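Local coordinates for protein putative 5-carboxymethyl-2-hydroxymuconate isomerase (Pseudomonas aeruginosa, PDB 3E6Q) that probably works as a 5-carboxymethyl-2-hydroxymuconate delta-isomerase, a trimeric enzyme of the tautomerase type, at residues 25-30 with 83-88; 40-45 with 63-68. One frame throughout, in Å; residues are numbered along the deposited sequence.

How the interactions relate
Interactions 1 and 2 have centres about 8 Å apart and share one mixed sheet, in which strand 24-30 lies between strands 62-73 and 82-90. Along the chain the order is 25-30, 40-45, 63-68, 83-88, so interaction 2 is nested inside the loop that interaction 1 closes. The two meet directly: Val66 N lies 2.8 Å from Ile27 O, a probable hydrogen bond, and Phe65 CZ packs against Ala29 CB. Interaction 1 joins neighbouring strands within the sheet, whereas interaction 2 lays helix 39-52 on the apolar side. The other side of the sheet carries Glu28 and His84, which face a neighbouring subunit of the trimer.

Interaction 1 (25-30 with 83-88); sequences LVIEAT and LHACLS. With NA (sodium ion), chain R; FMT (formic acid), chain P.
Val26 and Cys86 form an antiparallel hydrogen-bonded pair, as do Glu28 and His84, and their four backbone bonds set the register. The Glu28 N to His84 O bond, 2.7 Å long, is nearly straight at hydrogen (175°). Alternating with these are the non-hydrogen-bonded pairs Leu25-Leu87, Ile27-Ala85 and Ala29-Leu83, whose apolar side chains lie on one face of the sheet, opposite Val26, Glu28, His84 and Cys86. On the apolar face Leu83 reaches diagonally: with CG anti to the backbone N (chi1 -180°), Leu83 CD1 comes within 3.6 Å of Ile27 CG2 and also touches Ala29 CB.

On the opposite face Glu28 and His84 stand side by side. Glu28 OE2 meets the imidazole edge at His84 CD2 (3.6 Å), in the ring plane, while the carboxylate is turned 73° from the ring. Glu28 OE2 also binds a sodium ion at 2.7 Å, which a water also contacts. His84 NE2 donates to O1 of a formic acid molecule, probably from the crystallisation liquor, at 2.7 Å, and His84 ND1 is hydrogen-bonded to Ser124 OG, so both ring nitrogens are held. Glu28 OE1 is fixed by a salt bridge to Arg64 NE of a second subunit, whose His24 ring also meets His84. Central antiparallel strands with one face apolar under helices 39-52 and 95-112 and the other holding Glu28 and His84 at a subunit interface fit the trimeric tautomerase fold.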
ATOM      1  N   LEU A  25      -4.848   8.918   2.555  1.00 15.31           N
ATOM      2  CA  LEU A  25      -3.565   9.114   3.219  1.00 14.64           C
ATOM      3  C   LEU A  25      -3.290   7.893   4.096  1.00 15.75           C
ATOM      4  O   LEU A  25      -4.114   7.534   4.956  1.00 16.40           O
ATOM      5  CB  LEU A  25      -3.594  10.353   4.069  1.00 14.82           C
ATOM      6  CG  LEU A  25      -2.388  10.591   4.964  1.00 14.92           C
ATOM      7  CD1 LEU A  25      -1.147  10.817   4.075  1.00 16.11           C
ATOM      8  CD2 LEU A  25      -2.578  11.738   5.963  1.00 17.45           C
ATOM      9  N   VAL A  26      -2.137   7.265   3.876  1.00 15.75           N
ATOM     10  CA  VAL A  26      -1.710   6.119   4.691  1.00 14.54           C
ATOM     11  C   VAL A  26      -0.408   6.481   5.410  1.00 15.98           C
ATOM     12  O   VAL A  26       0.597   6.795   4.748  1.00 16.54           O
ATOM     13  CB  VAL A  26      -1.516   4.820   3.858  1.00 15.46           C
ATOM     14  CG1 VAL A  26      -1.052   3.648   4.790  1.00 17.83           C
ATOM     15  CG2 VAL A  26      -2.799   4.464   3.041  1.00 16.40           C
ATOM     16  N   ILE A  27      -0.438   6.446   6.741  1.00 14.85           N
ATOM     17  CA  ILE A  27       0.725   6.674   7.589  1.00 15.46           C
ATOM     18  C   ILE A  27       1.163   5.329   8.171  1.00 16.76           C
ATOM     19  O   ILE A  27       0.336   4.607   8.733  1.00 17.05           O
ATOM     20  CB  ILE A  27       0.425   7.694   8.721  1.00 15.60           C
ATOM     21  CG1 ILE A  27      -0.060   9.050   8.171  1.00 15.61           C
ATOM     22  CG2 ILE A  27       1.658   7.896   9.653  1.00 16.88           C
ATOM     23  CD1 ILE A  27      -0.484  10.008   9.242  1.00 18.18           C
ATOM     24  N   GLU A  28       2.450   5.033   8.037  1.00 15.57           N
ATOM     25  CA  GLU A  28       3.068   3.813   8.529  1.00 16.33           C
ATOM     26  C   GLU A  28       4.172   4.229   9.508  1.00 16.73           C
ATOM     27  O   GLU A  28       5.021   5.060   9.187  1.00 15.02           O
ATOM     28  CB  GLU A  28       3.726   3.028   7.399  1.00 17.53           C
ATOM     29  CG  GLU A  28       2.848   2.380   6.379  1.00 18.82           C
ATOM     30  CD  GLU A  28       3.713   1.901   5.227  1.00 20.51           C
ATOM     31  OE1 GLU A  28       4.149   0.697   5.202  1.00 21.59           O
ATOM     32  OE2 GLU A  28       3.974   2.734   4.294  1.00 22.02           O
ATOM     33  N   ALA A  29       4.164   3.628  10.690  1.00 15.10           N
ATOM     34  CA  ALA A  29       5.136   3.892  11.749  1.00 16.04           C
ATOM     35  C   ALA A  29       5.714   2.553  12.223  1.00 15.24           C
ATOM     36  O   ALA A  29       4.989   1.601  12.455  1.00 14.85           O
ATOM     37  CB  ALA A  29       4.463   4.583  12.885  1.00 16.40           C
ATOM     38  N   THR A  30       7.032   2.454  12.328  1.00 15.16           N
ATOM     39  CA  THR A  30       7.608   1.262  12.888  1.00 13.76           C
ATOM     40  C   THR A  30       7.109   1.119  14.374  1.00 13.73           C
ATOM     41  O   THR A  30       6.878   2.110  15.078  1.00 13.99           O
ATOM     42  CB  THR A  30       9.145   1.277  12.780  1.00 13.93           C
ATOM     43  OG1 THR A  30       9.697   2.458  13.416  1.00 14.81           O
ATOM     44  CG2 THR A  30       9.564   1.169  11.280  1.00 14.44           C
ATOM     45  N   LEU A  83       9.112   6.657  10.020  1.00 13.99           N
ATOM     46  CA  LEU A  83       7.726   7.114   9.859  1.00 13.74           C
ATOM     47  C   LEU A  83       7.570   7.573   8.394  1.00 15.09           C
ATOM     48  O   LEU A  83       8.355   8.371   7.870  1.00 14.70           O
ATOM     49  CB  LEU A  83       7.454   8.269  10.817  1.00 14.84           C
ATOM     50  CG  LEU A  83       6.080   8.929  10.861  1.00 15.57           C
ATOM     51  CD1 LEU A  83       4.959   7.947  11.172  1.00 15.57           C
ATOM     52  CD2 LEU A  83       6.097  10.105  11.883  1.00 17.22           C
ATOM     53  N   HIS A  84       6.543   7.033   7.744  1.00 14.96           N
ATOM     54  CA  HIS A  84       6.271   7.293   6.314  1.00 15.26           C
ATOM     55  C   HIS A  84       4.795   7.520   6.033  1.00 15.82           C
ATOM     56  O   HIS A  84       3.934   6.857   6.630  1.00 17.05           O
ATOM     57  CB  HIS A  84       6.793   6.132   5.473  1.00 15.11           C
ATOM     58  CG  HIS A  84       6.551   6.297   4.009  1.00 17.79           C
ATOM     59  ND1 HIS A  84       7.217   7.235   3.236  1.00 15.39           N
ATOM     60  CD2 HIS A  84       5.706   5.644   3.180  1.00 18.90           C
ATOM     61  CE1 HIS A  84       6.786   7.141   1.988  1.00 15.61           C
ATOM     62  NE2 HIS A  84       5.851   6.203   1.928  1.00 17.34           N
ATOM     63  N   ALA A  85       4.504   8.438   5.126  1.00 14.71           N
ATOM     64  CA  ALA A  85       3.155   8.631   4.653  1.00 15.45           C
ATOM     65  C   ALA A  85       3.128   8.589   3.136  1.00 14.92           C
ATOM     66  O   ALA A  85       4.073   8.985   2.454  1.00 13.76           O
ATOM     67  CB  ALA A  85       2.588   9.936   5.137  1.00 16.32           C
ATOM     68  N   CYS A  86       2.008   8.107   2.617  1.00 14.60           N
ATOM     69  CA  CYS A  86       1.752   8.097   1.177  1.00 14.42           C
ATOM     70  C   CYS A  86       0.388   8.770   0.997  1.00 15.45           C
ATOM     71  O   CYS A  86      -0.656   8.263   1.459  1.00 14.31           O
ATOM     72  CB  CYS A  86       1.742   6.661   0.642  1.00 16.15           C
ATOM     73  SG  CYS A  86       1.508   6.676  -1.161  1.00 20.12           S
ATOM     74  N   LEU A  87       0.416   9.958   0.420  1.00 14.58           N
ATOM     75  CA  LEU A  87      -0.779  10.704   0.058  1.00 13.97           C
ATOM     76  C   LEU A  87      -1.113  10.413  -1.395  1.00 16.22           C
ATOM     77  O   LEU A  87      -0.281  10.658  -2.296  1.00 15.96           O
ATOM     78  CB  LEU A  87      -0.575  12.219   0.220  1.00 14.03           C
ATOM     79  CG  LEU A  87      -1.792  13.090  -0.117  1.00 15.49           C
ATOM     80  CD1 LEU A  87      -2.927  12.903   0.906  1.00 16.87           C
ATOM     81  CD2 LEU A  87      -1.393  14.587  -0.278  1.00 17.54           C
ATOM     82  N   SER A  88      -2.319   9.922  -1.625  1.00 16.05           N
ATOM     83  CA  SER A  88      -2.791   9.652  -2.998  1.00 15.63           C
ATOM     84  C   SER A  88      -3.888  10.605  -3.365  1.00 16.65           C
ATOM     85  O   SER A  88      -4.948  10.660  -2.696  1.00 16.32           O
ATOM     86  CB  SER A  88      -3.332   8.207  -3.098  1.00 16.05           C
ATOM     87  OG  SER A  88      -2.311   7.231  -2.888  1.00 15.52           O
TER
HETATM   88 NA    NA R 343       2.297   4.663   3.434  1.00 27.86          NA
HETATM   89  C   FMT P 335       5.242   4.324  -0.430  1.00 36.41           C
HETATM   90  O1  FMT P 335       4.707   5.405  -0.380  1.00 30.74           O
HETATM   91  O2  FMT P 335       4.937   3.461   0.424  1.00 41.84           O
HETATM   92  O   HOH W   1       1.033   3.131   1.624  1.00 31.51           O

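Interaction 2 (40-45 with 63-68); sequences GELLEQ and SRFVTL
Leu43 projects from the helix onto strand 63-68 and straddles Ser63 and Phe65 with its two methyl groups. With CG anti to the carbonyl carbon (chi1 -67°), the fork opens toward the strand: Leu43 CD1 sits 3.9 Å from Phe65 CB, and Leu43 CD2 lies 3.5 Å from Ser63 OG in the conformer described. Leu43 and Phe65 cross obliquely, and the contact is at Phe65 CB. Leu43 CD2 also comes within 3.7 Å of Arg64 C, which brings Leu43 against the strand backbone.

Leu42, one residue earlier, takes the outer part of Phe65. Its side chain crosses that of Phe65 at about a right angle, placing Leu42 CD2 at 4.0 Å from Phe65 CE2 in an oblique approach to the ring. The Phe65 ring reaches this leucine because CG stands anti to the backbone N (chi1 176°). In the same conformer, Ser63 OG is hydrogen-bonded to Asn47 OD1 of helix 39-52 and to Arg72 O of a third subunit.

The segment axes approach to 8.5 Å and run at 144°, helix and strand heading roughly opposite ways, as expected of a beta-alpha-beta crossover from strand 24-30 through helix 39-52 to strand 62-73. Leu42 also touches Val108 and Leu109 of helix 95-112, while Phe65 leans on Ile27 of strand 24-30. Beyond Ser63, Arg64 and Phe65, an antiparallel strand of the third subunit continues the sheet.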
ATOM      1  N   GLY A  40      -4.622   8.584  16.452  1.00 21.87           N
ATOM      2  CA  GLY A  40      -5.858   9.261  16.088  1.00 22.65           C
ATOM      3  C   GLY A  40      -5.638  10.773  16.028  1.00 22.34           C
ATOM      4  O   GLY A  40      -6.142  11.460  15.110  1.00 21.56           O
ATOM      5  N   GLU A  41      -4.913  11.314  17.006  1.00 21.76           N
ATOM      6  CA  GLU A  41      -4.551  12.733  17.015  0.60 21.19           C
ATOM      7  C   GLU A  41      -3.647  13.119  15.855  1.00 20.36           C
ATOM      8  O   GLU A  41      -3.791  14.175  15.282  1.00 19.56           O
ATOM      9  CB  GLU A  41      -3.826  13.083  18.310  0.60 21.64           C
ATOM     10  CG  GLU A  41      -3.255  14.495  18.403  0.60 23.94           C
ATOM     11  CD  GLU A  41      -4.267  15.611  18.194  0.60 29.51           C
ATOM     12  OE1 GLU A  41      -3.815  16.757  18.033  0.60 28.76           O
ATOM     13  OE2 GLU A  41      -5.496  15.364  18.187  0.60 34.28           O
ATOM     14  N   LEU A  42      -2.685  12.252  15.533  1.00 18.57           N
ATOM     15  CA  LEU A  42      -1.841  12.487  14.385  1.00 17.55           C
ATOM     16  C   LEU A  42      -2.682  12.522  13.068  1.00 17.08           C
ATOM     17  O   LEU A  42      -2.479  13.401  12.202  1.00 16.73           O
ATOM     18  CB  LEU A  42      -0.707  11.450  14.303  1.00 19.88           C
ATOM     19  CG  LEU A  42       0.168  11.512  13.043  1.00 19.65           C
ATOM     20  CD1 LEU A  42       0.816  12.902  12.899  1.00 23.05           C
ATOM     21  CD2 LEU A  42       1.226  10.333  13.084  1.00 21.69           C
ATOM     22  N   LEU A  43      -3.629  11.596  12.940  1.00 16.91           N
ATOM     23  CA  LEU A  43      -4.563  11.609  11.778  1.00 16.58           C
ATOM     24  C   LEU A  43      -5.370  12.892  11.746  1.00 17.49           C
ATOM     25  O   LEU A  43      -5.544  13.476  10.670  1.00 17.23           O
ATOM     26  CB  LEU A  43      -5.459  10.362  11.751  1.00 16.27           C
ATOM     27  CG  LEU A  43      -4.732   9.046  11.496  1.00 16.32           C
ATOM     28  CD1 LEU A  43      -5.642   7.834  11.781  1.00 20.42           C
ATOM     29  CD2 LEU A  43      -4.113   8.992  10.090  1.00 17.92           C
ATOM     30  N   GLU A  44      -5.880  13.330  12.888  1.00 16.10           N
ATOM     31  CA  GLU A  44      -6.635  14.578  12.963  0.70 17.01           C
ATOM     32  C   GLU A  44      -5.777  15.766  12.509  1.00 17.08           C
ATOM     33  O   GLU A  44      -6.247  16.647  11.759  1.00 16.90           O
ATOM     34  CB  GLU A  44      -7.158  14.777  14.382  0.70 17.42           C
ATOM     35  CG  GLU A  44      -8.292  13.844  14.742  0.70 19.46           C
ATOM     36  CD  GLU A  44      -8.669  13.863  16.243  0.70 26.72           C
ATOM     37  OE1 GLU A  44      -8.171  14.734  16.987  0.70 28.36           O
ATOM     38  OE2 GLU A  44      -9.481  12.998  16.673  0.70 29.13           O
ATOM     39  N   GLN A  45      -4.524  15.812  12.957  1.00 16.42           N
ATOM     40  CA  GLN A  45      -3.653  16.921  12.562  1.00 16.99           C
ATOM     41  C   GLN A  45      -3.344  16.887  11.067  1.00 17.01           C
ATOM     42  O   GLN A  45      -3.256  17.936  10.403  1.00 16.59           O
ATOM     43  CB  GLN A  45      -2.331  16.859  13.343  1.00 18.44           C
ATOM     44  CG  GLN A  45      -2.505  17.207  14.819  1.00 22.04           C
ATOM     45  CD  GLN A  45      -1.163  17.206  15.517  1.00 28.33           C
ATOM     46  OE1 GLN A  45      -0.159  17.478  14.892  1.00 33.30           O
ATOM     47  NE2 GLN A  45      -1.152  16.945  16.796  1.00 32.00           N
ATOM     48  N   SER A  63      -8.034   9.048   5.935  1.00 15.40           N
ATOM     49  CA  SER A  63      -6.698   8.728   6.422  0.50 15.41           C
ATOM     50  C   SER A  63      -6.701   7.529   7.345  1.00 15.05           C
ATOM     51  O   SER A  63      -7.679   7.239   8.021  1.00 15.43           O
ATOM     52  CB  SER A  63      -6.006   9.945   7.094  0.50 15.53           C
ATOM     53  OG  SER A  63      -6.703  10.372   8.248  0.50 15.04           O
ATOM     54  N   ARG A  64      -5.600   6.814   7.353  1.00 14.44           N
ATOM     55  CA  ARG A  64      -5.433   5.660   8.254  1.00 14.81           C
ATOM     56  C   ARG A  64      -3.969   5.543   8.652  1.00 14.55           C
ATOM     57  O   ARG A  64      -3.045   6.004   7.946  1.00 13.98           O
ATOM     58  CB  ARG A  64      -5.959   4.356   7.647  1.00 15.29           C
ATOM     59  CG  ARG A  64      -5.386   4.011   6.249  1.00 16.67           C
ATOM     60  CD  ARG A  64      -6.151   4.795   5.182  1.00 20.54           C
ATOM     61  NE  ARG A  64      -6.346   4.083   3.906  1.00 16.82           N
ATOM     62  CZ  ARG A  64      -7.023   4.586   2.890  1.00 19.80           C
ATOM     63  NH1 ARG A  64      -7.490   5.805   2.950  1.00 17.14           N
ATOM     64  NH2 ARG A  64      -7.167   3.898   1.771  1.00 19.77           N
ATOM     65  N   PHE A  65      -3.775   5.003   9.852  1.00 15.01           N
ATOM     66  CA  PHE A  65      -2.464   4.827  10.459  1.00 15.54           C
ATOM     67  C   PHE A  65      -2.269   3.345  10.748  1.00 17.08           C
ATOM     68  O   PHE A  65      -3.145   2.666  11.317  1.00 16.31           O
ATOM     69  CB  PHE A  65      -2.388   5.659  11.741  1.00 17.17           C
ATOM     70  CG  PHE A  65      -1.118   5.491  12.500  1.00 17.70           C
ATOM     71  CD1 PHE A  65      -0.940   4.409  13.356  1.00 19.63           C
ATOM     72  CD2 PHE A  65      -0.166   6.506  12.474  1.00 18.39           C
ATOM     73  CE1 PHE A  65       0.256   4.260  14.088  1.00 19.13           C
ATOM     74  CE2 PHE A  65       1.050   6.381  13.250  1.00 20.20           C
ATOM     75  CZ  PHE A  65       1.236   5.248  14.037  1.00 18.06           C
ATOM     76  N   VAL A  66      -1.117   2.823  10.345  1.00 16.54           N
ATOM     77  CA  VAL A  66      -0.755   1.440  10.633  0.60 17.18           C
ATOM     78  C   VAL A  66       0.633   1.360  11.307  1.00 17.25           C
ATOM     79  O   VAL A  66       1.558   2.047  10.894  1.00 16.68           O
ATOM     80  CB  VAL A  66      -0.795   0.610   9.359  0.60 18.68           C
ATOM     81  CG1 VAL A  66      -2.275   0.588   8.811  0.60 18.56           C
ATOM     82  CG2 VAL A  66       0.105   1.189   8.347  0.60 18.16           C
ATOM     83  N   THR A  67       0.731   0.499  12.314  1.00 16.12           N
ATOM     84  CA  THR A  67       1.976   0.172  12.970  1.00 16.03           C
ATOM     85  C   THR A  67       2.582  -1.010  12.243  1.00 17.30           C
ATOM     86  O   THR A  67       1.892  -1.995  11.958  1.00 16.91           O
ATOM     87  CB  THR A  67       1.750  -0.161  14.438  1.00 18.31           C
ATOM     88  OG1 THR A  67       1.227   1.002  15.116  1.00 20.69           O
ATOM     89  CG2 THR A  67       3.049  -0.650  15.061  1.00 19.27           C
ATOM     90  N   LEU A  68       3.835  -0.866  11.861  1.00 14.84           N
ATOM     91  CA  LEU A  68       4.610  -1.964  11.240  1.00 14.79           C
ATOM     92  C   LEU A  68       5.253  -2.811  12.324  1.00 14.39           C
ATOM     93  O   LEU A  68       6.148  -2.356  13.059  1.00 14.00           O
ATOM     94  CB  LEU A  68       5.706  -1.390  10.359  1.00 14.19           C
ATOM     95  CG  LEU A  68       5.221  -0.359   9.302  1.00 13.74           C
ATOM     96  CD1 LEU A  68       6.406   0.292   8.546  1.00 16.26           C
ATOM     97  CD2 LEU A  68       4.195  -1.029   8.372  1.00 15.00           C
TER